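Local coordinates for protein type-2 restriction enzyme NlaIV (Neisseria lactamica, PDB 6QM2) that recognises the double-stranded DNA sequence 5'-GGNNCC-3' and cuts it in the middle, giving blunt-ended fragments with 5'-phosphates, at residues A[102-107]-A[149-154]; A[119-124]-A[193-198]; A[156-161]-A[167-172]. One frame throughout, in Å; residues are numbered along the deposited sequence.

Contact 1. Residues A[102-107]-A[149-154]; sequences FDIADF and WQITRS. With K (potassium ion), chain C.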
loop_
_atom_site.group_PDB
_atom_site.type_symbol
_atom_site.label_atom_id
_atom_site.label_comp_id
_atom_site.label_asym_id
_atom_site.label_seq_id
_atom_site.Cartn_x
_atom_site.Cartn_y
_atom_site.Cartn_z
ATOM N N PHE A 102 -10.341 -5.266 9.806
ATOM C CA PHE A 102 -10.273 -3.930 10.415
ATOM C C PHE A 102 -10.144 -4.006 11.933
ATOM O O PHE A 102 -10.461 -5.026 12.545
ATOM C CB PHE A 102 -11.471 -3.045 10.010
ATOM C CG PHE A 102 -12.821 -3.555 10.472
ATOM C CD1 PHE A 102 -13.287 -3.289 11.761
ATOM C CD2 PHE A 102 -13.645 -4.266 9.601
ATOM C CE1 PHE A 102 -14.528 -3.750 12.174
ATOM C CE2 PHE A 102 -14.889 -4.726 10.012
ATOM C CZ PHE A 102 -15.332 -4.467 11.298
ATOM N N ASP A 103 -9.670 -2.911 12.516
ATOM C CA ASP A 103 -9.557 -2.759 13.962
ATOM C C ASP A 103 -10.634 -1.796 14.456
ATOM O O ASP A 103 -11.071 -0.915 13.719
ATOM C CB ASP A 103 -8.171 -2.217 14.325
ATOM C CG ASP A 103 -7.044 -3.122 13.848
ATOM O OD1 ASP A 103 -7.067 -4.332 14.168
ATOM O OD2 ASP A 103 -6.132 -2.614 13.158
ATOM N N ILE A 104 -11.054 -1.962 15.705
ATOM C CA ILE A 104 -11.994 -1.034 16.326
ATOM C C ILE A 104 -11.203 0.195 16.777
ATOM O O ILE A 104 -11.424 1.297 16.271
ATOM C CB ILE A 104 -12.763 -1.678 17.511
ATOM C CG1 ILE A 104 -13.436 -2.996 17.093
ATOM C CG2 ILE A 104 -13.793 -0.707 18.077
ATOM C CD1 ILE A 104 -14.234 -2.927 15.809
ATOM N N ALA A 105 -10.262 -0.009 17.697
ATOM C CA ALA A 105 -9.427 1.071 18.237
ATOM C C ALA A 105 -8.382 0.510 19.195
ATOM O O ALA A 105 -8.566 -0.577 19.742
ATOM C CB ALA A 105 -10.287 2.095 18.965
ATOM N N ASP A 106 -7.297 1.254 19.409
ATOM C CA ASP A 106 -6.338 0.927 20.465
ATOM C C ASP A 106 -7.102 0.843 21.778
ATOM O O ASP A 106 -7.882 1.740 22.083
ATOM C CB ASP A 106 -5.245 1.996 20.573
ATOM C CG ASP A 106 -4.281 1.744 21.735
ATOM O OD1 ASP A 106 -3.826 0.593 21.900
ATOM O OD2 ASP A 106 -3.972 2.694 22.486
ATOM N N PHE A 107 -6.898 -0.231 22.539
ATOM C CA PHE A 107 -7.635 -0.421 23.789
ATOM C C PHE A 107 -7.336 0.658 24.835
ATOM O O PHE A 107 -8.261 1.160 25.477
ATOM C CB PHE A 107 -7.401 -1.811 24.395
ATOM C CG PHE A 107 -8.086 -1.996 25.717
ATOM C CD1 PHE A 107 -9.438 -2.322 25.770
ATOM C CD2 PHE A 107 -7.398 -1.785 26.909
ATOM C CE1 PHE A 107 -10.085 -2.461 26.987
ATOM C CE2 PHE A 107 -8.042 -1.921 28.130
ATOM C CZ PHE A 107 -9.387 -2.259 28.168
ATOM N N TRP A 149 -20.698 -2.728 20.068
ATOM C CA TRP A 149 -21.010 -3.918 20.875
ATOM C C TRP A 149 -21.565 -5.082 20.040
ATOM O O TRP A 149 -21.427 -6.238 20.431
ATOM C CB TRP A 149 -21.937 -3.585 22.074
ATOM C CG TRP A 149 -23.180 -2.761 21.782
ATOM C CD1 TRP A 149 -23.282 -1.390 21.794
ATOM C CD2 TRP A 149 -24.488 -3.252 21.476
ATOM N NE1 TRP A 149 -24.561 -1.003 21.488
ATOM C CE2 TRP A 149 -25.326 -2.124 21.291
ATOM C CE3 TRP A 149 -25.036 -4.535 21.326
ATOM C CZ2 TRP A 149 -26.685 -2.241 20.968
ATOM C CZ3 TRP A 149 -26.392 -4.654 21.001
ATOM C CH2 TRP A 149 -27.199 -3.511 20.828
ATOM N N GLN A 150 -22.175 -4.777 18.894
ATOM C CA GLN A 150 -22.693 -5.806 17.977
ATOM C C GLN A 150 -21.616 -6.496 17.124
ATOM O O GLN A 150 -21.867 -7.567 16.571
ATOM C CB GLN A 150 -23.762 -5.212 17.049
ATOM C CG GLN A 150 -25.032 -4.771 17.761
ATOM C CD GLN A 150 -26.061 -4.204 16.802
ATOM O OE1 GLN A 150 -25.787 -3.254 16.069
ATOM N NE2 GLN A 150 -27.251 -4.788 16.804
ATOM N N ILE A 151 -20.435 -5.890 17.012
ATOM C CA ILE A 151 -19.356 -6.440 16.183
ATOM C C ILE A 151 -18.122 -6.862 16.987
ATOM O O ILE A 151 -17.065 -7.086 16.402
ATOM C CB ILE A 151 -18.965 -5.461 15.044
ATOM C CG1 ILE A 151 -18.265 -4.201 15.582
ATOM C CG2 ILE A 151 -20.201 -5.077 14.242
ATOM C CD1 ILE A 151 -17.851 -3.228 14.500
ATOM N N THR A 152 -18.249 -6.970 18.310
ATOM C CA THR A 152 -17.159 -7.456 19.162
ATOM C C THR A 152 -17.660 -8.549 20.087
ATOM O O THR A 152 -18.864 -8.716 20.284
ATOM C CB THR A 152 -16.528 -6.339 20.018
ATOM O OG1 THR A 152 -17.559 -5.593 20.673
ATOM C CG2 THR A 152 -15.693 -5.410 19.160
ATOM N N ARG A 153 -16.706 -9.282 20.651
ATOM C CA ARG A 153 -16.982 -10.419 21.517
ATOM C C ARG A 153 -15.885 -10.546 22.568
ATOM O O ARG A 153 -14.976 -9.713 22.634
ATOM C CB ARG A 153 -17.067 -11.695 20.672
ATOM C CG ARG A 153 -15.835 -11.995 19.821
ATOM C CD ARG A 153 -15.751 -13.477 19.475
ATOM N NE ARG A 153 -14.804 -13.756 18.393
ATOM C CZ ARG A 153 -13.476 -13.828 18.515
ATOM N NH1 ARG A 153 -12.866 -13.633 19.687
ATOM N NH2 ARG A 153 -12.741 -14.092 17.436
ATOM N N SER A 154 -15.981 -11.583 23.392
ATOM C CA SER A 154 -14.889 -11.964 24.279
ATOM C C SER A 154 -13.893 -12.839 23.518
ATOM O O SER A 154 -14.087 -13.132 22.336
ATOM C CB SER A 154 -15.431 -12.708 25.498
ATOM O OG SER A 154 -14.454 -12.769 26.518
HETATM K K K C . -10.534 3.588 14.136
HETATM O O HOH W 1 -8.087 1.792 14.875
#
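Ile104 meets both Ile151 and Thr152, and these meetings form the close part of the contact. Its CD1 lies 3.9 Å from Ile151 CD1. Its CG1 is equally close, at 3.9 Å, to Thr152 CG2. The Ile151 methyl also comes to the edge of the Phe102 ring, near its plane, with Ile151 CD1 4.1 Å from Phe102 CE1. One methyl group is thus shared by Ile104 and Phe102. With chi1 at 69° and chi2 extended, Ile151 sends CD1 out as the tip that reaches them both. Thr152 offers its methyl here, while its OG1 is hydrogen-bonded to Val148 O.

All four residues are buried. The backbones stay apart: the CA atoms of Ile104 and Thr152 are 8.7 Å from each other, and no hydrogen bond joins the segments. Beyond this apolar cluster, Asp103 is partly exposed and pairs with Arg173 in a salt bridge. The carbonyl of Ile104 turns to a cation instead. Its O is a long 3.3 Å from the potassium ion, which Glu90 and a water also bind. The contact lies next to this potassium site, beside the mixed sheet of a PDDEXK-clan nuclease.

Contact 2. Residues A[119-124]-A[193-198]; sequences YMLDVD and DFVSAI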
loop_
_atom_site.group_PDB
_atom_site.type_symbol
_atom_site.label_atom_id
_atom_site.label_comp_id
_atom_site.label_asym_id
_atom_site.label_seq_id
_atom_site.Cartn_x
_atom_site.Cartn_y
_atom_site.Cartn_z
ATOM N N TYR A 119 -20.670 9.005 24.768
ATOM C CA TYR A 119 -21.402 9.046 23.498
ATOM C C TYR A 119 -20.705 8.369 22.297
ATOM O O TYR A 119 -21.364 8.074 21.291
ATOM C CB TYR A 119 -21.803 10.486 23.139
ATOM C CG TYR A 119 -20.666 11.493 23.089
ATOM C CD1 TYR A 119 -19.914 11.673 21.933
ATOM C CD2 TYR A 119 -20.360 12.286 24.199
ATOM C CE1 TYR A 119 -18.879 12.603 21.888
ATOM C CE2 TYR A 119 -19.326 13.212 24.162
ATOM C CZ TYR A 119 -18.593 13.370 23.004
ATOM O OH TYR A 119 -17.578 14.289 22.964
ATOM N N MET A 120 -19.395 8.125 22.398
ATOM C CA MET A 120 -18.681 7.309 21.405
ATOM C C MET A 120 -19.192 5.867 21.305
ATOM O O MET A 120 -19.099 5.253 20.244
ATOM C CB MET A 120 -17.173 7.305 21.681
ATOM C CG MET A 120 -16.486 8.639 21.441
ATOM S SD MET A 120 -16.705 9.244 19.753
ATOM C CE MET A 120 -15.837 10.810 19.833
ATOM N N LEU A 121 -19.751 5.337 22.389
ATOM C CA LEU A 121 -20.343 3.993 22.374
ATOM C C LEU A 121 -21.589 3.867 21.487
ATOM O O LEU A 121 -21.988 2.749 21.152
ATOM C CB LEU A 121 -20.692 3.542 23.792
ATOM C CG LEU A 121 -19.511 3.389 24.754
ATOM C CD1 LEU A 121 -19.964 3.381 26.206
ATOM C CD2 LEU A 121 -18.720 2.132 24.433
ATOM N N ASP A 122 -22.207 4.997 21.131
ATOM C CA ASP A 122 -23.374 5.013 20.247
ATOM C C ASP A 122 -23.004 5.369 18.803
ATOM O O ASP A 122 -23.894 5.684 18.012
ATOM C CB ASP A 122 -24.428 5.999 20.782
ATOM C CG ASP A 122 -25.858 5.598 20.421
ATOM O OD1 ASP A 122 -26.294 4.513 20.858
ATOM O OD2 ASP A 122 -26.551 6.368 19.715
ATOM N N VAL A 123 -21.714 5.312 18.452
ATOM C CA VAL A 123 -21.283 5.504 17.059
ATOM C C VAL A 123 -21.836 4.370 16.199
ATOM O O VAL A 123 -21.840 3.209 16.622
ATOM C CB VAL A 123 -19.741 5.543 16.918
ATOM C CG1 VAL A 123 -19.315 5.520 15.450
ATOM C CG2 VAL A 123 -19.163 6.774 17.608
ATOM N N ASP A 124 -22.311 4.718 15.005
ATOM C CA ASP A 124 -22.797 3.730 14.041
ATOM C C ASP A 124 -21.665 3.334 13.095
ATOM O O ASP A 124 -20.946 4.198 12.578
ATOM C CB ASP A 124 -23.995 4.275 13.252
ATOM C CG ASP A 124 -25.259 4.368 14.094
ATOM O OD1 ASP A 124 -25.650 3.354 14.709
ATOM O OD2 ASP A 124 -25.873 5.453 14.135
ATOM N N ASP A 193 -23.026 -5.014 28.594
ATOM C CA ASP A 193 -22.114 -6.166 28.616
ATOM C C ASP A 193 -20.768 -5.841 27.967
ATOM O O ASP A 193 -19.723 -6.175 28.525
ATOM C CB ASP A 193 -22.750 -7.387 27.931
ATOM C CG ASP A 193 -23.937 -7.964 28.710
ATOM O OD1 ASP A 193 -24.263 -7.472 29.810
ATOM O OD2 ASP A 193 -24.554 -8.927 28.212
ATOM N N PHE A 194 -20.803 -5.195 26.799
ATOM C CA PHE A 194 -19.587 -4.685 26.138
ATOM C C PHE A 194 -18.759 -3.818 27.093
ATOM O O PHE A 194 -17.556 -4.022 27.239
ATOM C CB PHE A 194 -19.953 -3.893 24.870
ATOM C CG PHE A 194 -18.787 -3.186 24.214
ATOM C CD1 PHE A 194 -17.950 -3.862 23.339
ATOM C CD2 PHE A 194 -18.536 -1.840 24.459
ATOM C CE1 PHE A 194 -16.883 -3.213 22.731
ATOM C CE2 PHE A 194 -17.469 -1.189 23.854
ATOM C CZ PHE A 194 -16.641 -1.876 22.989
ATOM N N VAL A 195 -19.419 -2.872 27.754
ATOM C CA VAL A 195 -18.746 -1.966 28.679
ATOM C C VAL A 195 -18.203 -2.742 29.879
ATOM O O VAL A 195 -17.100 -2.447 30.353
ATOM C CB VAL A 195 -19.673 -0.808 29.134
ATOM C CG1 VAL A 195 -19.019 0.032 30.232
ATOM C CG2 VAL A 195 -20.040 0.082 27.948
ATOM N N SER A 196 -18.969 -3.728 30.359
ATOM C CA SER A 196 -18.508 -4.613 31.440
ATOM C C SER A 196 -17.222 -5.339 31.062
ATOM O O SER A 196 -16.318 -5.473 31.892
ATOM C CB SER A 196 -19.575 -5.640 31.824
ATOM O OG SER A 196 -19.099 -6.499 32.850
ATOM N N ALA A 197 -17.151 -5.797 29.811
ATOM C CA ALA A 197 -15.934 -6.412 29.278
ATOM C C ALA A 197 -14.772 -5.419 29.267
ATOM O O ALA A 197 -13.670 -5.761 29.710
ATOM C CB ALA A 197 -16.174 -6.969 27.882
ATOM N N ILE A 198 -15.032 -4.195 28.791
ATOM C CA ILE A 198 -14.014 -3.132 28.775
ATOM C C ILE A 198 -13.511 -2.884 30.195
ATOM O O ILE A 198 -12.306 -2.856 30.420
ATOM C CB ILE A 198 -14.525 -1.792 28.173
ATOM C CG1 ILE A 198 -14.930 -1.936 26.691
ATOM C CG2 ILE A 198 -13.474 -0.690 28.318
ATOM C CD1 ILE A 198 -13.793 -2.191 25.723
#
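Leu121 reaches Phe194 and Val195 through a chi1 of -63° and a chi2 of 162°. The first torsion sets CG beside the backbone N, opposite the carbonyl carbon. The second directs the two methyls of the fork to different partners on the helix. In Phe194 the ring stem points opposite the backbone N (chi1 173°), which carries the ring toward the leucine.

CD2 of Leu121 comes to the rim of the Phe194 ring, near the ring plane. Leu121 CD2 is 3.6 Å from Phe194 CE2 and 4.0 Å from Phe194 CD2. The other methyl, Leu121 CD1, lies 3.7 Å from Val195 CG2, and these two side chains lie roughly perpendicular. Leucine thus bridges two consecutive residues of the helix. One face of the Phe194 ring is taken by CG1 of Ile198, one turn further on, which lies toward the rim.

The contact is wholly apolar and buried. The CA atoms of Leu121 and Val195 are 8.8 Å apart, so side chains alone span the gap. Phe219 of helix 215-227 touches both Leu121 and Val195, while Tyr110 of helix 107-116 touches Leu121 and Phe194. The 3-10 turn at 119-121 lies on the link from helix 107-116 to strand 124-132. That strand runs parallel to its neighbour 88-95, so the contact packs helix 191-204 against the connection of a beta-alpha-beta crossover.

Contact 3. Residues A[156-161]-A[167-172]; sequences DGWAIN and GVVHKI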
loop_
_atom_site.group_PDB
_atom_site.type_symbol
_atom_site.label_atom_id
_atom_site.label_comp_id
_atom_site.label_asym_id
_atom_site.label_seq_id
_atom_site.Cartn_x
_atom_site.Cartn_y
_atom_site.Cartn_z
ATOM N N ASP A 156 -10.406 -15.989 24.412
ATOM C CA ASP A 156 -9.747 -16.814 25.407
ATOM C C ASP A 156 -8.649 -16.001 26.091
ATOM O O ASP A 156 -7.716 -15.542 25.427
ATOM C CB ASP A 156 -9.158 -18.077 24.773
ATOM C CG ASP A 156 -8.700 -19.080 25.817
ATOM O OD1 ASP A 156 -9.569 -19.619 26.536
ATOM O OD2 ASP A 156 -7.478 -19.313 25.935
ATOM N N GLY A 157 -8.777 -15.821 27.408
ATOM C CA GLY A 157 -7.740 -15.188 28.236
ATOM C C GLY A 157 -7.916 -13.705 28.532
ATOM O O GLY A 157 -7.152 -13.135 29.323
ATOM N N TRP A 158 -8.895 -13.072 27.880
ATOM C CA TRP A 158 -9.232 -11.663 28.103
ATOM C C TRP A 158 -10.738 -11.489 28.023
ATOM O O TRP A 158 -11.418 -12.269 27.352
ATOM C CB TRP A 158 -8.556 -10.771 27.061
ATOM C CG TRP A 158 -7.075 -10.888 27.068
ATOM C CD1 TRP A 158 -6.323 -11.794 26.382
ATOM C CD2 TRP A 158 -6.158 -10.087 27.817
ATOM N NE1 TRP A 158 -4.990 -11.604 26.651
ATOM C CE2 TRP A 158 -4.858 -10.560 27.526
ATOM C CE3 TRP A 158 -6.305 -9.008 28.694
ATOM C CZ2 TRP A 158 -3.712 -9.992 28.084
ATOM C CZ3 TRP A 158 -5.165 -8.444 29.252
ATOM C CH2 TRP A 158 -3.883 -8.939 28.945
ATOM N N ALA A 159 -11.254 -10.458 28.688
ATOM C CA ALA A 159 -12.698 -10.211 28.717
ATOM C C ALA A 159 -13.236 -9.753 27.362
ATOM O O ALA A 159 -14.352 -10.115 26.998
ATOM C CB ALA A 159 -13.055 -9.209 29.803
ATOM N N ILE A 160 -12.444 -8.967 26.628
ATOM C CA ILE A 160 -12.804 -8.530 25.265
ATOM C C ILE A 160 -11.783 -9.050 24.252
ATOM O O ILE A 160 -10.618 -9.267 24.598
ATOM C CB ILE A 160 -12.948 -6.982 25.157
ATOM C CG1 ILE A 160 -13.643 -6.596 23.842
ATOM C CG2 ILE A 160 -11.600 -6.269 25.284
ATOM C CD1 ILE A 160 -14.182 -5.187 23.817
ATOM N N ASN A 161 -12.233 -9.264 23.013
ATOM C CA ASN A 161 -11.364 -9.738 21.937
ATOM C C ASN A 161 -10.315 -8.694 21.582
ATOM O O ASN A 161 -10.649 -7.601 21.129
ATOM C CB ASN A 161 -12.169 -10.106 20.684
ATOM C CG ASN A 161 -11.313 -10.772 19.613
ATOM O OD1 ASN A 161 -10.361 -11.494 19.920
ATOM N ND2 ASN A 161 -11.652 -10.532 18.350
ATOM N N GLY A 167 2.257 -10.818 25.368
ATOM C CA GLY A 167 1.635 -10.351 26.624
ATOM C C GLY A 167 1.327 -8.858 26.749
ATOM O O GLY A 167 1.007 -8.387 27.850
ATOM N N VAL A 168 1.409 -8.132 25.627
ATOM C CA VAL A 168 1.185 -6.683 25.548
ATOM C C VAL A 168 -0.051 -6.414 24.689
ATOM O O VAL A 168 -0.097 -6.806 23.520
ATOM C CB VAL A 168 2.396 -5.962 24.910
ATOM C CG1 VAL A 168 2.099 -4.484 24.656
ATOM C CG2 VAL A 168 3.629 -6.126 25.786
ATOM N N VAL A 169 -1.025 -5.710 25.265
ATOM C CA VAL A 169 -2.316 -5.472 24.618
ATOM C C VAL A 169 -2.204 -4.306 23.637
ATOM O O VAL A 169 -1.548 -3.302 23.932
ATOM C CB VAL A 169 -3.421 -5.173 25.660
ATOM C CG1 VAL A 169 -4.772 -4.965 24.980
ATOM C CG2 VAL A 169 -3.507 -6.303 26.681
ATOM N N HIS A 170 -2.846 -4.454 22.477
ATOM C CA HIS A 170 -2.922 -3.396 21.466
ATOM C C HIS A 170 -4.381 -3.063 21.128
ATOM O O HIS A 170 -5.055 -2.420 21.931
ATOM C CB HIS A 170 -2.100 -3.770 20.228
ATOM C CG HIS A 170 -0.627 -3.684 20.450
ATOM N ND1 HIS A 170 0.010 -2.493 20.720
ATOM C CD2 HIS A 170 0.331 -4.638 20.461
ATOM C CE1 HIS A 170 1.301 -2.717 20.884
ATOM N NE2 HIS A 170 1.522 -4.010 20.730
ATOM N N LYS A 171 -4.880 -3.511 19.977
ATOM C CA LYS A 171 -6.163 -3.043 19.457
ATOM C C LYS A 171 -7.321 -3.964 19.798
ATOM O O LYS A 171 -7.163 -5.174 19.883
ATOM C CB LYS A 171 -6.077 -2.862 17.943
ATOM C CG LYS A 171 -4.998 -1.868 17.551
ATOM C CD LYS A 171 -5.254 -1.229 16.200
ATOM C CE LYS A 171 -4.429 0.033 16.048
ATOM N NZ LYS A 171 -4.733 0.714 14.762
ATOM N N ILE A 172 -8.490 -3.368 19.997
ATOM C CA ILE A 172 -9.726 -4.122 20.127
ATOM C C ILE A 172 -10.019 -4.665 18.735
ATOM O O ILE A 172 -9.897 -3.945 17.743
ATOM C CB ILE A 172 -10.890 -3.246 20.651
ATOM C CG1 ILE A 172 -10.602 -2.788 22.089
ATOM C CG2 ILE A 172 -12.218 -4.002 20.591
ATOM C CD1 ILE A 172 -11.428 -1.602 22.538
#
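Trp158 lays one face of its indole against Val169. Its CB points toward strand 168-172, and a chi1 of -59° sets CG beside the backbone N. From there the ring system extends until its six-membered ring reaches the valine. Trp158 CZ2 and Trp158 CZ3 are 4.0 and 3.7 Å from Val169 CG2. At the far end of the ring, Trp158 CH2 comes nearest, 3.5 Å from Val169 CG2. Val169 CG2 sits over the face of the Trp158 six-membered ring, 3.9 Å from its centroid and 29° off the normal. This is a CH-pi contact.

A second apolar pair lies further along. Ile160 CD1 is 4.0 Å from Ile172 CG2, and these side chains meet nearly at right angles. Beside them, the carbonyl O of Asn161 is 3.7 Å from Ile172 CA. No hydrogen bond joins the segments. The backbone of Asn161 pairs instead with Arg153 and Arg173.

The Ile160 end is buried, whereas Trp158 and Val169 are partly exposed. Strand 168-172 is the middle strand of a small antiparallel sheet, between 105-106 and 162-165. The loop 156-161 packs against it and also meets helix 191-204, where Ile160 touches Phe194 and Thr201. Phe107, at the start of helix 107-116, touches both Val169 and Ile172.

How the contacts relate
Along the chain, contact 1 opens first, at 102-107, where helix 107-116 begins. Contact 2 opens at 119-124, after that helix. Strands 124-132 and 138-147 follow, and 149-154 then closes contact 1. Contact 3 opens at once, at 156-161, and 167-172 closes it around strand 162-165. Contact 2 closes last, on helix 191-204. Contacts 1 and 2 therefore cross, contacts 1 and 3 run in series, and contact 3 lies wholly within the span of contact 2. Contacts 1 and 3 tie the loop after strand 138-147 to strands 105-106 and 168-172. Contact 2 ties helix 191-204 to the link before strand 124-132. That helix reaches both other contacts, through Phe194 and Ile198.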